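Local coordinates for protein 1d10 (Caenorhabditis elegans, PDB 1T9F) that is of unknown function but folds as a beta-trefoil of MIR repeats related to the SDF2 family, and is probably a secreted or secretory-pathway protein, at residues F56-L59 and N60-C63. Numbering follows the deposited sequence.
Sequences FPAL and NAKC
Ala-58 and Ala-61 close a type I beta turn that reverses the chain just beyond strand 53-57, one of the barrel strands of this MIR beta-trefoil, as it enters the loop leading to strand 74-79. The turn is held by one backbone hydrogen bond, from Ala-61 N to Ala-58 O at 3.0 Å, moderately bent, with an angle of 155° at the hydrogen and the donor lifted above the carbonyl plane. Leu-59 and Asn-60 occupy the two corners. Leu-59 has the helix-like backbone of the first corner, and its NH is taken by Asp-116. Asn-60, polar and solvent-exposed, suits the second; its OD1 is 4.0 Å from Leu-59 CG. With CG anti to the backbone N (chi1 178°), the Leu-59 side chain extends beside Asn-60 and touches Thr-113 and Arg-76.

Apolar contacts line the returning chain. Where the turn brings Ala-58 and Ala-61 together, their small methyl groups fit side by side, Ala-58 CB to Ala-61 CB 3.9 Å. Farther from the bend, the puckered ring of Pro-57 packs against the backbone of Lys-62, with Pro-57 CB 3.8 Å from Lys-62 C, while the bond to CB of Lys-62 points away from residues 56-59, as suits a charged side chain in an exposed place. Pro-57 O, still tied to the barrel, accepts a bond from Arg-76.

Cys-63 is disulfide-bonded to Cys-9, covalently tying this loop to the chain just before strand 12-17, and its side chain touches Tyr-10. Its SG, set between the backbone N and carbonyl carbon (chi1 74°), reaches back to the proline ring, lying 3.6 Å from Pro-57 CD.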
ATOM      1  N   PHE A  56      -5.984  -0.274   8.887  1.00 18.79           N
ATOM      2  CA  PHE A  56      -5.818  -0.454  10.327  1.00 17.95           C
ATOM      3  C   PHE A  56      -5.224   0.811  10.941  1.00 22.55           C
ATOM      4  O   PHE A  56      -4.540   1.574  10.258  1.00 16.92           O
ATOM      5  CB  PHE A  56      -4.851  -1.606  10.622  1.00 18.01           C
ATOM      6  CG  PHE A  56      -5.521  -2.937  10.813  1.00 19.86           C
ATOM      7  CD1 PHE A  56      -6.205  -3.546   9.773  1.00 17.42           C
ATOM      8  CD2 PHE A  56      -5.458  -3.584  12.042  1.00 28.23           C
ATOM      9  CE1 PHE A  56      -6.817  -4.787   9.948  1.00 22.82           C
ATOM     10  CE2 PHE A  56      -6.071  -4.831  12.231  1.00 28.46           C
ATOM     11  CZ  PHE A  56      -6.748  -5.428  11.180  1.00 23.30           C
ATOM     12  N   PRO A  57      -5.474   1.051  12.240  1.00 25.91           N
ATOM     13  CA  PRO A  57      -4.899   2.254  12.854  1.00 24.76           C
ATOM     14  C   PRO A  57      -3.395   2.014  12.932  1.00 19.25           C
ATOM     15  O   PRO A  57      -2.947   0.875  12.771  1.00 20.25           O
ATOM     16  CB  PRO A  57      -5.566   2.293  14.228  1.00 25.61           C
ATOM     17  CG  PRO A  57      -5.780   0.833  14.537  1.00 25.49           C
ATOM     18  CD  PRO A  57      -6.276   0.286  13.215  1.00 23.57           C
ATOM     19  N   ALA A  58      -2.619   3.071  13.157  1.00 16.75           N
ATOM     20  CA  ALA A  58      -1.166   2.946  13.243  1.00 23.14           C
ATOM     21  C   ALA A  58      -0.776   1.946  14.331  1.00 21.34           C
ATOM     22  O   ALA A  58      -1.573   1.662  15.225  1.00 19.00           O
ATOM     23  CB  ALA A  58      -0.545   4.308  13.529  1.00 19.46           C
ATOM     24  N   LEU A  59       0.444   1.418  14.254  1.00 19.96           N
ATOM     25  CA  LEU A  59       0.911   0.431  15.234  1.00 28.31           C
ATOM     26  C   LEU A  59       0.635   0.816  16.680  1.00 32.85           C
ATOM     27  O   LEU A  59       0.147  -0.001  17.463  1.00 35.59           O
ATOM     28  CB  LEU A  59       2.410   0.163  15.080  1.00 23.94           C
ATOM     29  CG  LEU A  59       2.966  -0.830  16.114  1.00 28.15           C
ATOM     30  CD1 LEU A  59       2.363  -2.206  15.877  1.00 34.86           C
ATOM     31  CD2 LEU A  59       4.481  -0.901  16.015  1.00 37.55           C
ATOM     32  N   ASN A  60       0.941   2.054  17.046  1.00 29.54           N
ATOM     33  CA  ASN A  60       0.720   2.476  18.427  1.00 40.63           C
ATOM     34  C   ASN A  60      -0.509   3.359  18.619  1.00 42.82           C
ATOM     35  O   ASN A  60      -0.549   4.210  19.509  1.00 39.17           O
ATOM     36  CB  ASN A  60       1.974   3.176  18.958  1.00 47.65           C
ATOM     37  CG  ASN A  60       3.180   2.247  18.997  1.00 54.90           C
ATOM     38  OD1 ASN A  60       3.133   1.174  19.609  1.00 51.31           O
ATOM     39  ND2 ASN A  60       4.263   2.650  18.340  1.00 46.54           N
ATOM     40  N   ALA A  61      -1.517   3.135  17.783  1.00 33.86           N
ATOM     41  CA  ALA A  61      -2.758   3.889  17.853  1.00 33.05           C
ATOM     42  C   ALA A  61      -3.924   2.916  17.923  1.00 29.84           C
ATOM     43  O   ALA A  61      -3.736   1.702  17.917  1.00 30.27           O
ATOM     44  CB  ALA A  61      -2.900   4.782  16.628  1.00 23.84           C
ATOM     45  N   LYS A  62      -5.129   3.464  17.982  1.00 32.52           N
ATOM     46  CA  LYS A  62      -6.342   2.666  18.036  1.00 37.41           C
ATOM     47  C   LYS A  62      -7.452   3.469  17.366  1.00 34.14           C
ATOM     48  O   LYS A  62      -7.397   4.696  17.319  1.00 34.73           O
ATOM     49  CB  LYS A  62      -6.708   2.365  19.491  1.00 42.02           C
ATOM     50  CG  LYS A  62      -6.852   3.613  20.345  1.00 54.63           C
ATOM     51  CD  LYS A  62      -7.061   3.274  21.816  1.00 61.26           C
ATOM     52  CE  LYS A  62      -7.053   4.535  22.670  1.00 58.14           C
ATOM     53  NZ  LYS A  62      -7.140   4.222  24.123  1.00 60.61           N
ATOM     54  N   CYS A  63      -8.456   2.780  16.843  1.00 26.46           N
ATOM     55  CA  CYS A  63      -9.552   3.464  16.182  1.00 28.66           C
ATOM     56  C   CYS A  63     -10.816   2.633  16.271  1.00 28.44           C
ATOM     57  O   CYS A  63     -10.784   1.475  16.675  1.00 38.48           O
ATOM     58  CB  CYS A  63      -9.218   3.678  14.711  1.00 35.74           C
ATOM     59  SG  CYS A  63      -9.350   2.126  13.768  1.00 39.46           S
TER